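Local coordinates for protein transcriptional regulator fur family (Xanthomonas campestris pv. campestris, PDB 7DH8) that probably binds DNA as a zinc-dependent, Fur-family repressor that controls transcription of zinc-uptake genes, at residues I53-A62 and V96-A107. Numbering follows the deposited sequence.
Sequences IADAGKPVKA and VHKLESVNAFVA. With ZN (zinc ion), chain B.
The beta-hairpin wing of the winged-helix DNA-binding domain, strands 96-99 and 104-107, meets the turn that joins helix 44-56 to helix 62-69. Val60 and Phe105 form a single antiparallel hydrogen-bonded pair, which attaches the turn to the wing like a short third strand: Val60 N to Phe105 O (N-H...O 169°) and Phe105 N to Val60 O are both 2.8 Å. Phe105 O also receives a CA-H contact from Pro59. The Pro59 ring lies beside Val106, its CG 3.6 Å from Val106 CG1, and crosses Leu99 obliquely; Pro59 CB to Ala104 CB, at 3.4 Å, is tighter than ordinary van der Waals contact.

Towards the helix end, Ile53 carries CG2 anti to its own N, bringing that methyl to 3.4 Å from Ala107 N, while Ile53 CD1 reaches Val96 CG2 at 4.0 Å, the two side chains crossing at about a right angle. Leu87 of helix 80-92 touches both Ile53 and Phe105. A water accepts from Ala107 N and donates to Ile53 O. On the wing face that also carries Leu99 and Val106, His97 NE2 binds zinc together with Cys108, His116 and Glu131, which puts one zinc ligand in the strand that pairs with the one bound to Val60.

At the hairpin's turn, a G1 bulge places Asn103 and Ala104 opposite Leu99. Lys61, bent at chi2 (-90°), bonds through NZ to Asn103 O from above the carbonyl plane and to Val102 O at 3.0 Å; a second water accepts from Ala62 N and donates to Asn103 O, the water oxygen 2.8 Å from Asn103 O.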
ATOM      1  N   ILE A  53      -4.921  17.721 -10.213  1.00 32.91           N
ATOM      2  CA  ILE A  53      -5.026  16.284  -9.930  1.00 30.87           C
ATOM      3  C   ILE A  53      -6.389  15.762 -10.390  1.00 37.22           C
ATOM      4  O   ILE A  53      -6.478  14.730 -11.059  1.00 42.09           O
ATOM      5  CB  ILE A  53      -4.751  15.996  -8.437  1.00 33.23           C
ATOM      6  CG1 ILE A  53      -3.309  16.331  -8.061  1.00 29.81           C
ATOM      7  CG2 ILE A  53      -5.122  14.506  -8.023  1.00 28.31           C
ATOM      8  CD1 ILE A  53      -3.061  16.358  -6.570  1.00 31.58           C
ATOM      9  N   ALA A  54      -7.453  16.514 -10.109  1.00 35.26           N
ATOM     10  CA  ALA A  54      -8.803  16.101 -10.485  1.00 43.57           C
ATOM     11  C   ALA A  54      -8.970  15.956 -12.001  1.00 51.66           C
ATOM     12  O   ALA A  54      -9.738  15.106 -12.459  1.00 51.07           O
ATOM     13  CB  ALA A  54      -9.822  17.097  -9.927  1.00 41.88           C
ATOM     14  N   ASP A  55      -8.258  16.754 -12.787  1.00 45.77           N
ATOM     15  CA  ASP A  55      -8.370  16.787 -14.240  1.00 49.46           C
ATOM     16  C   ASP A  55      -7.595  15.678 -14.935  1.00 49.26           C
ATOM     17  O   ASP A  55      -7.836  15.436 -16.128  1.00 51.27           O
ATOM     18  CB  ASP A  55      -7.831  18.109 -14.803  1.00 58.45           C
ATOM     19  CG  ASP A  55      -8.910  19.134 -15.069  1.00 64.93           C
ATOM     20  OD1 ASP A  55     -10.110  18.761 -15.118  1.00 65.24           O
ATOM     21  OD2 ASP A  55      -8.538  20.326 -15.251  1.00 65.65           O
ATOM     22  N   ALA A  56      -6.669  15.016 -14.247  1.00 44.78           N
ATOM     23  CA  ALA A  56      -5.795  14.082 -14.937  1.00 46.69           C
ATOM     24  C   ALA A  56      -6.485  12.750 -15.264  1.00 50.42           C
ATOM     25  O   ALA A  56      -6.213  12.161 -16.314  1.00 59.45           O
ATOM     26  CB  ALA A  56      -4.533  13.859 -14.111  1.00 39.14           C
ATOM     27  N   GLY A  57      -7.357  12.246 -14.399  1.00 50.92           N
ATOM     28  CA  GLY A  57      -7.991  10.978 -14.744  1.00 57.14           C
ATOM     29  C   GLY A  57      -7.055   9.788 -14.915  1.00 54.16           C
ATOM     30  O   GLY A  57      -7.397   8.825 -15.605  1.00 54.78           O
ATOM     31  N   LYS A  58      -5.857   9.859 -14.359  1.00 47.03           N
ATOM     32  CA  LYS A  58      -5.057   8.731 -13.919  1.00 43.11           C
ATOM     33  C   LYS A  58      -4.298   9.236 -12.704  1.00 37.61           C
ATOM     34  O   LYS A  58      -4.179  10.463 -12.535  1.00 30.97           O
ATOM     35  CB  LYS A  58      -4.074   8.263 -15.014  1.00 44.35           C
ATOM     36  CG  LYS A  58      -4.693   7.647 -16.257  1.00 54.57           C
ATOM     37  CD  LYS A  58      -4.882   6.124 -16.175  1.00 52.68           C
ATOM     38  CE  LYS A  58      -5.545   5.568 -17.462  1.00 48.49           C
ATOM     39  NZ  LYS A  58      -4.479   5.027 -18.398  1.00 54.63           N
ATOM     40  N   PRO A  59      -3.762   8.355 -11.847  1.00 33.24           N
ATOM     41  CA  PRO A  59      -2.992   8.850 -10.693  1.00 30.79           C
ATOM     42  C   PRO A  59      -1.805   9.672 -11.155  1.00 34.21           C
ATOM     43  O   PRO A  59      -1.134   9.333 -12.136  1.00 34.09           O
ATOM     44  CB  PRO A  59      -2.527   7.576  -9.980  1.00 31.99           C
ATOM     45  CG  PRO A  59      -3.669   6.571 -10.271  1.00 27.63           C
ATOM     46  CD  PRO A  59      -4.036   6.902 -11.731  1.00 33.77           C
ATOM     47  N   VAL A  60      -1.540  10.735 -10.424  1.00 29.73           N
ATOM     48  CA  VAL A  60      -0.537  11.724 -10.807  1.00 28.51           C
ATOM     49  C   VAL A  60       0.690  11.539  -9.925  1.00 34.14           C
ATOM     50  O   VAL A  60       0.554  11.434  -8.703  1.00 28.40           O
ATOM     51  CB  VAL A  60      -1.113  13.137 -10.639  1.00 34.06           C
ATOM     52  CG1 VAL A  60      -0.048  14.216 -10.954  1.00 36.75           C
ATOM     53  CG2 VAL A  60      -2.338  13.284 -11.499  1.00 38.32           C
ATOM     54  N   LYS A  61       1.882  11.517 -10.536  1.00 31.68           N
ATOM     55  CA  LYS A  61       3.117  11.515  -9.774  1.00 31.10           C
ATOM     56  C   LYS A  61       3.398  12.913  -9.255  1.00 27.95           C
ATOM     57  O   LYS A  61       3.056  13.916  -9.898  1.00 27.81           O
ATOM     58  CB  LYS A  61       4.287  11.051 -10.641  1.00 34.91           C
ATOM     59  CG  LYS A  61       4.123   9.588 -11.050  1.00 43.52           C
ATOM     60  CD  LYS A  61       4.797   8.786  -9.990  1.00 45.77           C
ATOM     61  CE  LYS A  61       4.451   7.358 -10.011  1.00 46.36           C
ATOM     62  NZ  LYS A  61       5.307   6.726  -8.985  1.00 39.42           N
ATOM     63  N   ALA A  62       4.035  12.989  -8.083  1.00 28.40           N
ATOM     64  CA  ALA A  62       4.387  14.304  -7.548  1.00 31.25           C
ATOM     65  C   ALA A  62       5.192  15.130  -8.542  1.00 29.93           C
ATOM     66  O   ALA A  62       4.929  16.319  -8.702  1.00 34.19           O
ATOM     67  CB  ALA A  62       5.144  14.157  -6.232  1.00 31.12           C
ATOM     68  N   VAL A  96      -7.504  14.495  -1.393  1.00 40.61           N
ATOM     69  CA  VAL A  96      -6.603  13.811  -2.323  1.00 28.86           C
ATOM     70  C   VAL A  96      -6.146  12.568  -1.599  1.00 32.66           C
ATOM     71  O   VAL A  96      -5.938  12.603  -0.384  1.00 36.06           O
ATOM     72  CB  VAL A  96      -5.408  14.704  -2.696  1.00 29.35           C
ATOM     73  CG1 VAL A  96      -4.160  13.849  -3.124  1.00 29.17           C
ATOM     74  CG2 VAL A  96      -5.817  15.755  -3.770  1.00 30.60           C
ATOM     75  N   HIS A  97      -6.043  11.455  -2.309  1.00 27.69           N
ATOM     76  CA  HIS A  97      -5.552  10.235  -1.713  1.00 28.50           C
ATOM     77  C   HIS A  97      -4.204   9.931  -2.320  1.00 33.18           C
ATOM     78  O   HIS A  97      -4.032  10.054  -3.532  1.00 26.57           O
ATOM     79  CB  HIS A  97      -6.489   9.033  -1.957  1.00 28.18           C
ATOM     80  CG  HIS A  97      -7.850   9.199  -1.351  1.00 30.38           C
ATOM     81  ND1 HIS A  97      -8.095   8.948  -0.017  1.00 33.69           N
ATOM     82  CD2 HIS A  97      -9.036   9.565  -1.890  1.00 32.75           C
ATOM     83  CE1 HIS A  97      -9.372   9.181   0.245  1.00 34.36           C
ATOM     84  NE2 HIS A  97      -9.973   9.524  -0.883  1.00 30.97           N
ATOM     85  N   LYS A  98      -3.272   9.489  -1.483  1.00 28.36           N
ATOM     86  CA  LYS A  98      -2.038   8.938  -1.987  1.00 28.98           C
ATOM     87  C   LYS A  98      -2.205   7.436  -2.089  1.00 29.61           C
ATOM     88  O   LYS A  98      -2.533   6.778  -1.094  1.00 35.44           O
ATOM     89  CB  LYS A  98      -0.847   9.257  -1.079  1.00 29.99           C
ATOM     90  CG  LYS A  98       0.524   8.793  -1.742  1.00 28.58           C
ATOM     91  CD  LYS A  98       1.681   8.988  -0.736  1.00 39.00           C
ATOM     92  CE  LYS A  98       2.951   8.199  -1.138  1.00 43.39           C
ATOM     93  NZ  LYS A  98       4.122   8.577  -0.238  1.00 46.92           N
ATOM     94  N   LEU A  99      -2.014   6.902  -3.288  1.00 27.00           N
ATOM     95  CA  LEU A  99      -2.042   5.453  -3.524  1.00 26.60           C
ATOM     96  C   LEU A  99      -0.657   4.888  -3.240  1.00 34.09           C
ATOM     97  O   LEU A  99       0.285   5.138  -3.988  1.00 32.12           O
ATOM     98  CB  LEU A  99      -2.444   5.172  -4.959  1.00 27.26           C
ATOM     99  CG  LEU A  99      -3.856   5.735  -5.227  1.00 33.02           C
ATOM    100  CD1 LEU A  99      -4.229   5.551  -6.691  1.00 28.00           C
ATOM    101  CD2 LEU A  99      -4.921   5.098  -4.245  1.00 29.77           C
ATOM    102  N   GLU A 100      -0.540   4.087  -2.184  1.00 33.14           N
ATOM    103  CA  GLU A 100       0.786   3.661  -1.768  1.00 37.01           C
ATOM    104  C   GLU A 100       1.425   2.692  -2.721  1.00 32.38           C
ATOM    105  O   GLU A 100       2.655   2.676  -2.814  1.00 32.74           O
ATOM    106  CB  GLU A 100       0.735   3.026  -0.380  1.00 30.99           C
ATOM    107  CG  GLU A 100       0.120   3.924   0.608  1.00 35.52           C
ATOM    108  CD  GLU A 100       1.117   4.928   1.147  1.00 36.42           C
ATOM    109  OE1 GLU A 100       2.309   4.758   0.863  1.00 37.99           O
ATOM    110  OE2 GLU A 100       0.699   5.880   1.850  1.00 42.17           O
ATOM    111  N   SER A 101       0.644   1.849  -3.418  1.00 30.96           N
ATOM    112  CA  SER A 101       1.336   0.857  -4.238  1.00 34.30           C
ATOM    113  C   SER A 101       1.829   1.404  -5.577  1.00 35.61           C
ATOM    114  O   SER A 101       2.624   0.722  -6.248  1.00 36.15           O
ATOM    115  CB  SER A 101       0.449  -0.377  -4.490  1.00 35.08           C
ATOM    116  OG  SER A 101      -0.687  -0.025  -5.230  1.00 37.10           O
ATOM    117  N   VAL A 102       1.383   2.587  -6.007  1.00 28.91           N
ATOM    118  CA  VAL A 102       1.923   3.191  -7.227  1.00 34.78           C
ATOM    119  C   VAL A 102       2.573   4.538  -6.971  1.00 35.22           C
ATOM    120  O   VAL A 102       3.034   5.169  -7.919  1.00 33.68           O
ATOM    121  CB  VAL A 102       0.864   3.335  -8.343  1.00 35.69           C
ATOM    122  CG1 VAL A 102       0.495   1.975  -8.913  1.00 36.50           C
ATOM    123  CG2 VAL A 102      -0.353   4.111  -7.845  1.00 37.08           C
ATOM    124  N   ASN A 103       2.608   5.002  -5.717  1.00 30.95           N
ATOM    125  CA  ASN A 103       3.263   6.245  -5.312  1.00 28.89           C
ATOM    126  C   ASN A 103       2.737   7.416  -6.133  1.00 29.76           C
ATOM    127  O   ASN A 103       3.493   8.139  -6.788  1.00 35.15           O
ATOM    128  CB  ASN A 103       4.819   6.110  -5.369  1.00 30.11           C
ATOM    129  CG  ASN A 103       5.526   7.290  -4.711  1.00 35.76           C
ATOM    130  OD1 ASN A 103       4.944   7.960  -3.866  1.00 36.69           O
ATOM    131  ND2 ASN A 103       6.768   7.583  -5.127  1.00 43.57           N
ATOM    132  N   ALA A 104       1.402   7.580  -6.124  1.00 28.46           N
ATOM    133  CA  ALA A 104       0.750   8.547  -6.989  1.00 29.93           C
ATOM    134  C   ALA A 104      -0.535   9.003  -6.301  1.00 28.65           C
ATOM    135  O   ALA A 104      -0.950   8.452  -5.272  1.00 31.69           O
ATOM    136  CB  ALA A 104       0.510   7.968  -8.419  1.00 26.17           C
ATOM    137  N   PHE A 105      -1.071  10.105  -6.777  1.00 23.15           N
ATOM    138  CA  PHE A 105      -2.136  10.838  -6.084  1.00 23.55           C
ATOM    139  C   PHE A 105      -3.368  10.903  -6.953  1.00 29.78           C
ATOM    140  O   PHE A 105      -3.259  10.986  -8.181  1.00 32.43           O
ATOM    141  CB  PHE A 105      -1.700  12.252  -5.753  1.00 27.13           C
ATOM    142  CG  PHE A 105      -0.499  12.292  -4.857  1.00 28.94           C
ATOM    143  CD1 PHE A 105       0.763  12.209  -5.390  1.00 30.84           C
ATOM    144  CD2 PHE A 105      -0.646  12.275  -3.455  1.00 33.72           C
ATOM    145  CE1 PHE A 105       1.884  12.221  -4.566  1.00 40.75           C
ATOM    146  CE2 PHE A 105       0.448  12.260  -2.621  1.00 40.88           C
ATOM    147  CZ  PHE A 105       1.735  12.226  -3.169  1.00 45.19           C
ATOM    148  N   VAL A 106      -4.546  10.915  -6.325  1.00 23.69           N
ATOM    149  CA  VAL A 106      -5.818  10.951  -7.046  1.00 28.37           C
ATOM    150  C   VAL A 106      -6.732  11.837  -6.216  1.00 33.84           C
ATOM    151  O   VAL A 106      -6.589  11.919  -4.989  1.00 31.74           O
ATOM    152  CB  VAL A 106      -6.494   9.540  -7.281  1.00 26.04           C
ATOM    153  CG1 VAL A 106      -5.822   8.708  -8.358  1.00 30.38           C
ATOM    154  CG2 VAL A 106      -6.631   8.714  -5.935  1.00 31.64           C
ATOM    155  N   ALA A 107      -7.655  12.525  -6.877  1.00 29.31           N
ATOM    156  CA  ALA A 107      -8.589  13.359  -6.146  1.00 32.72           C
ATOM    157  C   ALA A 107      -9.657  12.471  -5.521  1.00 38.35           C
ATOM    158  O   ALA A 107     -10.043  11.433  -6.084  1.00 32.72           O
ATOM    159  CB  ALA A 107      -9.226  14.414  -7.059  1.00 32.39           C
TER
HETATM  160 ZN    ZN B 201     -11.979   9.699  -0.959  1.00 34.00          ZN
HETATM  161  O   HOH W   1      -7.796  12.066  -9.737  1.00 43.58           O
HETATM  162  O   HOH W   2       4.737  10.680  -6.470  1.00 26.17           O